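Rab GDP dissociation inhibitor alpha (Naegleria fowleri, PDB 6C87) probably binds prenylated Rab GTPases in their GDP-bound form, slowing nucleotide release and keeping them soluble between membranes during vesicle transport. Local coordinates at residues A[348-353]-A[358-363]; A[72-77]-A[387-392]; A[288-293]-A[433-438]. All blocks are in the same frame, centred on the assembly; numbering follows the deposited sequence.

How the contacts relate
From the N terminus, the chain first supplies residues 72-77, in the loop after helix 56-64, which wait some 310 residues for strand 389-400 to close contact 2. Strand 290-293 follows and opens contact 3, closed only when helix 422-436 ends. Contact 1, a beta hairpin of strands 343-349 and 360-367, forms inside both of these loops, whereas contacts 2 and 3 cross because their segments alternate. Contacts 1 and 2 share the mixed sheet, their centres 12 Å apart, and K359 NZ probably hydrogen-bonds S73 O. Contact 3 lies in the parallel-sheet region, across the chain's centre, its nearest atoms about 22 Å from contact 1.

Contact 1 of 3, residues A[348-353]-A[358-363]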
loop_
_atom_site.group_PDB
_atom_site.type_symbol
_atom_site.label_atom_id
_atom_site.label_comp_id
_atom_site.label_asym_id
_atom_site.label_seq_id
_atom_site.Cartn_x
_atom_site.Cartn_y
_atom_site.Cartn_z
ATOM N N THR A 348 15.190 -33.218 -14.341
ATOM C CA THR A 348 13.813 -33.566 -14.641
ATOM C C THR A 348 13.830 -34.847 -15.456
ATOM O O THR A 348 14.884 -35.288 -15.916
ATOM C CB THR A 348 13.094 -32.440 -15.395
ATOM O OG1 THR A 348 13.826 -32.129 -16.584
ATOM C CG2 THR A 348 13.000 -31.198 -14.525
ATOM N N SER A 349 12.662 -35.462 -15.617
ATOM C CA SER A 349 12.621 -36.774 -16.247
ATOM C C SER A 349 11.225 -37.044 -16.806
ATOM O O SER A 349 10.422 -36.121 -16.994
ATOM C CB SER A 349 13.023 -37.856 -15.234
ATOM O OG SER A 349 12.042 -37.945 -14.214
ATOM N N PHE A 350 10.944 -38.325 -17.048
ATOM C CA PHE A 350 9.627 -38.768 -17.484
ATOM C C PHE A 350 8.526 -38.297 -16.544
ATOM O O PHE A 350 7.382 -38.125 -16.975
ATOM C CB PHE A 350 9.612 -40.301 -17.599
ATOM C CG PHE A 350 10.395 -41.017 -16.498
ATOM C CD1 PHE A 350 11.782 -41.178 -16.588
ATOM C CD2 PHE A 350 9.743 -41.545 -15.381
ATOM C CE1 PHE A 350 12.500 -41.825 -15.588
ATOM C CE2 PHE A 350 10.462 -42.206 -14.374
ATOM C CZ PHE A 350 11.846 -42.344 -14.484
ATOM N N THR A 351 8.847 -38.074 -15.262
ATOM C CA THR A 351 7.815 -37.697 -14.298
ATOM C C THR A 351 7.228 -36.324 -14.581
ATOM O O THR A 351 6.118 -36.034 -14.119
ATOM C CB THR A 351 8.339 -37.741 -12.851
ATOM O OG1 THR A 351 9.504 -36.916 -12.710
ATOM C CG2 THR A 351 8.637 -39.165 -12.423
ATOM N N HIS A 352 7.938 -35.476 -15.321
ATOM C CA HIS A 352 7.365 -34.233 -15.813
ATOM C C HIS A 352 7.092 -34.285 -17.311
ATOM O O HIS A 352 6.770 -33.255 -17.911
ATOM C CB HIS A 352 8.281 -33.060 -15.463
ATOM C CG HIS A 352 8.252 -32.695 -14.009
ATOM N ND1 HIS A 352 9.141 -33.215 -13.090
ATOM C CD2 HIS A 352 7.404 -31.905 -13.306
ATOM C CE1 HIS A 352 8.867 -32.728 -11.892
ATOM N NE2 HIS A 352 7.814 -31.935 -11.994
ATOM N N HIS A 353 7.176 -35.479 -17.914
ATOM C CA HIS A 353 6.958 -35.690 -19.347
ATOM C C HIS A 353 7.848 -34.787 -20.195
ATOM O O HIS A 353 7.405 -34.183 -21.174
ATOM C CB HIS A 353 5.493 -35.507 -19.732
ATOM C CG HIS A 353 4.622 -36.635 -19.299
ATOM N ND1 HIS A 353 3.803 -36.560 -18.195
ATOM C CD2 HIS A 353 4.490 -37.891 -19.783
ATOM C CE1 HIS A 353 3.172 -37.711 -18.042
ATOM N NE2 HIS A 353 3.579 -38.538 -18.987
ATOM N N GLY A 358 12.563 -43.820 -18.310
ATOM C CA GLY A 358 13.911 -44.232 -17.984
ATOM C C GLY A 358 14.983 -43.215 -18.302
ATOM O O GLY A 358 16.167 -43.486 -18.052
ATOM N N LYS A 359 14.610 -42.044 -18.811
ATOM C CA LYS A 359 15.571 -41.012 -19.161
ATOM C C LYS A 359 15.436 -39.823 -18.221
ATOM O O LYS A 359 14.352 -39.515 -17.715
ATOM C CB LYS A 359 15.407 -40.560 -20.618
ATOM C CG LYS A 359 15.837 -41.596 -21.662
ATOM C CD LYS A 359 17.347 -41.868 -21.563
ATOM C CE LYS A 359 17.948 -42.410 -22.867
ATOM N NZ LYS A 359 17.436 -43.756 -23.270
ATOM N N TYR A 360 16.563 -39.168 -17.988
ATOM C CA TYR A 360 16.653 -38.020 -17.102
ATOM C C TYR A 360 17.373 -36.901 -17.842
ATOM O O TYR A 360 18.323 -37.151 -18.593
ATOM C CB TYR A 360 17.411 -38.378 -15.800
ATOM C CG TYR A 360 16.868 -39.588 -15.040
ATOM C CD1 TYR A 360 17.071 -40.884 -15.521
ATOM C CD2 TYR A 360 16.182 -39.440 -13.828
ATOM C CE1 TYR A 360 16.586 -41.991 -14.843
ATOM C CE2 TYR A 360 15.695 -40.558 -13.133
ATOM C CZ TYR A 360 15.910 -41.831 -13.655
ATOM O OH TYR A 360 15.451 -42.954 -13.002
ATOM N N ILE A 361 16.900 -35.675 -17.652
ATOM C CA ILE A 361 17.557 -34.479 -18.161
ATOM C C ILE A 361 18.180 -33.776 -16.966
ATOM O O ILE A 361 17.469 -33.376 -16.036
ATOM C CB ILE A 361 16.582 -33.530 -18.874
ATOM C CG1 ILE A 361 15.686 -34.270 -19.867
ATOM C CG2 ILE A 361 17.370 -32.431 -19.564
ATOM C CD1 ILE A 361 16.435 -35.002 -20.954
ATOM N N ALA A 362 19.501 -33.672 -16.958
ATOM C CA ALA A 362 20.224 -32.935 -15.928
ATOM C C ALA A 362 20.958 -31.802 -16.621
ATOM O O ALA A 362 21.757 -32.036 -17.536
ATOM C CB ALA A 362 21.193 -33.831 -15.151
ATOM N N ILE A 363 20.638 -30.574 -16.239
ATOM C CA ILE A 363 21.198 -29.403 -16.891
ATOM C C ILE A 363 22.038 -28.651 -15.871
ATOM O O ILE A 363 21.551 -28.306 -14.788
ATOM C CB ILE A 363 20.099 -28.529 -17.515
ATOM C CG1 ILE A 363 19.337 -29.386 -18.542
ATOM C CG2 ILE A 363 20.709 -27.295 -18.180
ATOM C CD1 ILE A 363 18.379 -28.648 -19.439
HETATM O O HOH W 1 16.892 -30.633 -16.443
#
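T348 and I361 form an antiparallel hydrogen-bonded pair, and two N-H...O bonds join their backbones. T348 N lies 2.8 Å from I361 O, with 162° at the hydrogen. In return, I361 N lies 2.7 Å from T348 O. A water gives a further bond to I361 O and lies within weak bonding distance of T348 OG1, so that carbonyl has two donors.

Beside this pair, two aromatic rings meet. The F350 ring presents its edge to a face of Y360, the centroids 5.5 Å apart and the planes at 73°. CE1 of F350 makes the approach, 3.9 Å from Y360 CZ and displaced toward that ring's rim. The same edge of F350 also meets the K359 carbonyl, whose O lies near the phenyl plane. With chi1 at 39°, CG of F350 sits between its backbone N and carbonyl carbon; its side chain runs beside that of Y360 in the same direction, with the ring turned edge-on.

Behind the phenyl ring, S349 OG stands over the centre of one face, 4.0 Å above the plane. That hydroxyl is hydrogen-bonded to K326 O, while S349 CB rests against the K359 carbonyl. Beyond them, the hairpin of strands 343-349 and 360-367 is flanked within the mixed sheet by strand 328-332 beside the first and strand 302-315 beside the second.

Contact 2 of 3, residues A[72-77]-A[387-392]; sequences ASLGRS and IDEKFV
L74 reaches D388 and E389 through its two methyl groups, and the apolar part of the contact consists of these approaches. CD1 comes to 3.4 Å from E389 CG, with CD2 at 3.9 Å from the same E389 CG; by these distances the leucine fork meets a glutamate methylene rather than the carboxylate, and the two side chains are nearly perpendicular. CD2 also lies 4.0 Å from D388 CB, and here the side chains run antiparallel past one another. In E389, chi1 (-76°) sets CG beside the backbone N, where L74 meets it, and the bend at chi2 (-70°) then swings the carboxylate off toward R64.

E389 OE1 and D388 OD2 find partners outside the two segments. E389 OE1 forms a salt bridge with R64, which also donates to K390 O, and D388 OD2 is hydrogen-bonded to S316 OG. On the other side, L74 O accepts from Y80 OH.

Backbone bonding shapes each partner separately. A short 3-10 turn at 72-74 is closed by G75 N to A72 O at 3.0 Å, whereas E389 and F391 pair with I314 and I312. Only 124 Å² is buried between the segments, and their closest CA atoms, in L74 and D388, are 7.8 Å apart: evidence of side-chain packing of a loop on the edge of the mixed beta sheet, where strand 389-400 borders strand 302-315.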
loop_
_atom_site.group_PDB
_atom_site.type_symbol
_atom_site.label_atom_id
_atom_site.label_comp_id
_atom_site.label_asym_id
_atom_site.label_seq_id
_atom_site.Cartn_x
_atom_site.Cartn_y
_atom_site.Cartn_z
ATOM N N ALA A 72 19.219 -44.601 -31.643
ATOM C CA ALA A 72 17.982 -45.200 -31.158
ATOM C C ALA A 72 18.006 -45.409 -29.647
ATOM O O ALA A 72 16.957 -45.360 -28.997
ATOM C CB ALA A 72 17.740 -46.523 -31.885
ATOM N N SER A 73 19.191 -45.601 -29.066
ATOM C CA SER A 73 19.302 -45.850 -27.634
ATOM C C SER A 73 18.793 -44.687 -26.782
ATOM O O SER A 73 18.524 -44.875 -25.590
ATOM C CB SER A 73 20.763 -46.145 -27.294
ATOM O OG SER A 73 21.584 -45.021 -27.578
ATOM N N LEU A 74 18.651 -43.495 -27.361
ATOM C CA LEU A 74 18.147 -42.350 -26.618
ATOM C C LEU A 74 16.632 -42.313 -26.531
ATOM O O LEU A 74 16.102 -41.529 -25.736
ATOM C CB LEU A 74 18.661 -41.055 -27.237
ATOM C CG LEU A 74 20.148 -40.810 -27.015
ATOM C CD1 LEU A 74 20.576 -39.598 -27.822
ATOM C CD2 LEU A 74 20.439 -40.605 -25.521
ATOM N N GLY A 75 15.927 -43.114 -27.329
ATOM C CA GLY A 75 14.483 -43.164 -27.258
ATOM C C GLY A 75 13.822 -42.261 -28.278
ATOM O O GLY A 75 14.465 -41.662 -29.144
ATOM N N ARG A 76 12.500 -42.150 -28.146
ATOM C CA ARG A 76 11.706 -41.409 -29.119
ATOM C C ARG A 76 11.982 -39.916 -29.045
ATOM O O ARG A 76 11.860 -39.300 -27.984
ATOM C CB ARG A 76 10.222 -41.651 -28.892
ATOM C CG ARG A 76 9.677 -42.802 -29.653
ATOM C CD ARG A 76 8.170 -42.749 -29.660
ATOM N NE ARG A 76 7.614 -41.780 -30.607
ATOM C CZ ARG A 76 7.538 -41.982 -31.920
ATOM N NH1 ARG A 76 8.009 -43.107 -32.446
ATOM N NH2 ARG A 76 7.003 -41.055 -32.703
ATOM N N SER A 77 12.319 -39.330 -30.192
ATOM C CA SER A 77 12.661 -37.917 -30.224
ATOM C C SER A 77 11.515 -37.068 -29.695
ATOM O O SER A 77 11.729 -36.119 -28.930
ATOM C CB SER A 77 13.021 -37.501 -31.648
ATOM O OG SER A 77 13.024 -36.091 -31.757
ATOM N N ILE A 387 27.242 -40.410 -18.673
ATOM C CA ILE A 387 26.347 -39.512 -19.402
ATOM C C ILE A 387 26.139 -40.049 -20.816
ATOM O O ILE A 387 27.105 -40.239 -21.563
ATOM C CB ILE A 387 26.904 -38.076 -19.432
ATOM C CG1 ILE A 387 27.050 -37.532 -18.006
ATOM C CG2 ILE A 387 26.020 -37.167 -20.276
ATOM C CD1 ILE A 387 27.739 -36.190 -17.927
ATOM N N ASP A 388 24.872 -40.247 -21.198
ATOM C CA ASP A 388 24.566 -40.805 -22.514
ATOM C C ASP A 388 24.862 -39.803 -23.620
ATOM O O ASP A 388 25.481 -40.145 -24.634
ATOM C CB ASP A 388 23.098 -41.232 -22.579
ATOM C CG ASP A 388 22.808 -42.500 -21.798
ATOM O OD1 ASP A 388 23.720 -43.063 -21.145
ATOM O OD2 ASP A 388 21.638 -42.930 -21.839
ATOM N N GLU A 389 24.384 -38.574 -23.458
ATOM C CA GLU A 389 24.586 -37.483 -24.400
ATOM C C GLU A 389 24.740 -36.186 -23.635
ATOM O O GLU A 389 24.094 -35.981 -22.600
ATOM C CB GLU A 389 23.447 -37.330 -25.420
ATOM C CG GLU A 389 23.458 -38.350 -26.525
ATOM C CD GLU A 389 24.604 -38.145 -27.498
ATOM O OE1 GLU A 389 25.277 -37.089 -27.422
ATOM O OE2 GLU A 389 24.813 -39.033 -28.354
ATOM N N LYS A 390 25.629 -35.334 -24.141
ATOM C CA LYS A 390 25.963 -34.069 -23.510
ATOM C C LYS A 390 25.960 -32.968 -24.566
ATOM O O LYS A 390 26.588 -33.111 -25.622
ATOM C CB LYS A 390 27.325 -34.183 -22.817
ATOM C CG LYS A 390 27.750 -32.955 -22.077
ATOM C CD LYS A 390 29.159 -33.076 -21.518
ATOM C CE LYS A 390 30.144 -33.529 -22.585
ATOM N NZ LYS A 390 31.513 -33.072 -22.248
ATOM N N PHE A 391 25.282 -31.862 -24.270
ATOM C CA PHE A 391 25.216 -30.720 -25.174
ATOM C C PHE A 391 25.706 -29.468 -24.465
ATOM O O PHE A 391 25.184 -29.112 -23.403
ATOM C CB PHE A 391 23.795 -30.475 -25.675
ATOM C CG PHE A 391 23.129 -31.685 -26.232
ATOM C CD1 PHE A 391 23.339 -32.057 -27.558
ATOM C CD2 PHE A 391 22.280 -32.450 -25.440
ATOM C CE1 PHE A 391 22.712 -33.174 -28.093
ATOM C CE2 PHE A 391 21.647 -33.574 -25.966
ATOM C CZ PHE A 391 21.866 -33.935 -27.301
ATOM N N VAL A 392 26.685 -28.791 -25.062
ATOM C CA VAL A 392 27.235 -27.562 -24.493
ATOM C C VAL A 392 26.503 -26.364 -25.087
ATOM O O VAL A 392 26.539 -26.139 -26.301
ATOM C CB VAL A 392 28.746 -27.454 -24.738
ATOM C CG1 VAL A 392 29.256 -26.133 -24.197
ATOM C CG2 VAL A 392 29.464 -28.597 -24.054
#

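Contact 3 of 3, residues A[288-293]-A[433-438]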
loop_
_atom_site.group_PDB
_atom_site.type_symbol
_atom_site.label_atom_id
_atom_site.label_comp_id
_atom_site.label_asym_id
_atom_site.label_seq_id
_atom_site.Cartn_x
_atom_site.Cartn_y
_atom_site.Cartn_z
ATOM N N CYS A 288 2.367 2.492 -31.934
ATOM C CA CYS A 288 2.314 2.044 -30.551
ATOM C C CYS A 288 2.890 3.124 -29.653
ATOM O O CYS A 288 3.696 3.956 -30.080
ATOM C CB CYS A 288 3.083 0.734 -30.342
ATOM S SG CYS A 288 4.846 0.836 -30.747
ATOM N N LYS A 289 2.467 3.098 -28.392
ATOM C CA LYS A 289 3.011 4.009 -27.397
ATOM C C LYS A 289 4.276 3.470 -26.736
ATOM O O LYS A 289 5.117 4.260 -26.292
ATOM C CB LYS A 289 1.954 4.305 -26.327
ATOM N N MET A 290 4.443 2.148 -26.697
ATOM C CA MET A 290 5.579 1.509 -26.047
ATOM C C MET A 290 5.949 0.249 -26.810
ATOM O O MET A 290 5.132 -0.319 -27.540
ATOM C CB MET A 290 5.275 1.118 -24.599
ATOM C CG MET A 290 4.942 2.255 -23.673
ATOM S SD MET A 290 4.114 1.650 -22.196
ATOM C CE MET A 290 4.045 3.150 -21.215
ATOM N N VAL A 291 7.186 -0.202 -26.615
ATOM C CA VAL A 291 7.631 -1.490 -27.129
ATOM C C VAL A 291 8.359 -2.240 -26.018
ATOM O O VAL A 291 9.067 -1.635 -25.206
ATOM C CB VAL A 291 8.509 -1.322 -28.390
ATOM C CG1 VAL A 291 9.774 -0.543 -28.076
ATOM C CG2 VAL A 291 8.832 -2.687 -28.998
ATOM N N VAL A 292 8.161 -3.559 -25.971
ATOM C CA VAL A 292 8.742 -4.440 -24.961
ATOM C C VAL A 292 9.417 -5.602 -25.679
ATOM O O VAL A 292 8.862 -6.145 -26.640
ATOM C CB VAL A 292 7.669 -4.959 -23.971
ATOM C CG1 VAL A 292 8.238 -6.020 -23.035
ATOM C CG2 VAL A 292 7.070 -3.811 -23.167
ATOM N N GLY A 293 10.620 -5.972 -25.234
ATOM C CA GLY A 293 11.307 -7.082 -25.881
ATOM C C GLY A 293 12.554 -7.530 -25.148
ATOM O O GLY A 293 13.034 -6.877 -24.217
ATOM N N GLU A 433 6.678 -2.142 -13.481
ATOM C CA GLU A 433 6.688 -0.867 -12.767
ATOM C C GLU A 433 7.220 0.254 -13.654
ATOM O O GLU A 433 6.700 1.378 -13.627
ATOM C CB GLU A 433 7.533 -0.983 -11.504
ATOM C CG GLU A 433 6.861 -1.706 -10.368
ATOM C CD GLU A 433 7.791 -1.863 -9.195
ATOM O OE1 GLU A 433 9.007 -1.649 -9.396
ATOM O OE2 GLU A 433 7.318 -2.198 -8.086
ATOM N N ARG A 434 8.249 -0.039 -14.455
ATOM C CA ARG A 434 8.774 0.948 -15.388
ATOM C C ARG A 434 7.742 1.324 -16.440
ATOM O O ARG A 434 7.686 2.482 -16.868
ATOM C CB ARG A 434 10.040 0.413 -16.057
ATOM C CG ARG A 434 11.263 0.379 -15.157
ATOM C CD ARG A 434 12.101 -0.860 -15.416
ATOM N NE ARG A 434 12.502 -0.951 -16.812
ATOM C CZ ARG A 434 13.101 -2.006 -17.352
ATOM N NH1 ARG A 434 13.378 -3.069 -16.611
ATOM N NH2 ARG A 434 13.430 -1.996 -18.638
ATOM N N ILE A 435 6.902 0.370 -16.849
ATOM C CA ILE A 435 5.891 0.658 -17.862
ATOM C C ILE A 435 4.797 1.555 -17.286
ATOM O O ILE A 435 4.491 2.617 -17.839
ATOM C CB ILE A 435 5.308 -0.656 -18.418
ATOM C CG1 ILE A 435 6.357 -1.409 -19.231
ATOM C CG2 ILE A 435 4.074 -0.384 -19.271
ATOM C CD1 ILE A 435 5.957 -2.824 -19.565
ATOM N N THR A 436 4.233 1.172 -16.139
ATOM C CA THR A 436 3.075 1.862 -15.579
ATOM C C THR A 436 3.440 3.064 -14.713
ATOM O O THR A 436 2.553 3.859 -14.385
ATOM C CB THR A 436 2.210 0.895 -14.753
ATOM O OG1 THR A 436 2.939 0.439 -13.606
ATOM C CG2 THR A 436 1.812 -0.313 -15.597
ATOM N N GLY A 437 4.699 3.194 -14.299
ATOM C CA GLY A 437 5.056 4.277 -13.402
ATOM C C GLY A 437 4.477 4.162 -12.014
ATOM O O GLY A 437 4.533 5.127 -11.249
ATOM N N GLU A 438 3.917 3.011 -11.669
ATOM C CA GLU A 438 3.292 2.781 -10.380
ATOM C C GLU A 438 3.942 1.575 -9.718
ATOM O O GLU A 438 4.472 0.684 -10.392
ATOM C CB GLU A 438 1.779 2.550 -10.529
#
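M290 turns toward I435 with chi1 at -62°, CG lying anti to the carbonyl carbon, and its extended chain carries SD and CE out to the helix. In I435 a similar chi1 (-68°) leaves CG2 anti to the backbone N, facing M290, and sends CG1 and CD1 to V292. This is helix-on-sheet packing in the parallel, Rossmann-like sheet expected of the GDP dissociation inhibitor family: strand 290-293 lies between strands 15-18 and 409-411, and the end of helix 422-436 packs over one face.

I435 thus divides its contacts between two branches. CG2 meets M290 SD at 3.6 Å, the two side chains set aslant to each other. The other branch ends in CD1, which lies 3.9 Å from V292 CG2, with the side chains nearly perpendicular. M290 and V292 alternate with V291 along the strand and both direct their CB atoms toward the helix, which explains how one isoleucine touches residues two apart. The contact buries 144 Å², and its closest CA atoms, those of M290 and I435, are 8.2 Å apart, so the meeting is between side chains rather than backbones.

F410 of strand 409-411 touches both M290 and I435, adding an aromatic neighbour to their apolar group. Nearby, R434 binds D430 in a salt bridge and donates from NE to D403 O.

The helix ends as G437 takes a positive phi of 68°, its N bonded to E433 O at 2.8 Å. M290 CE ends 3.4 Å from the backbone O of I435, a packing contact.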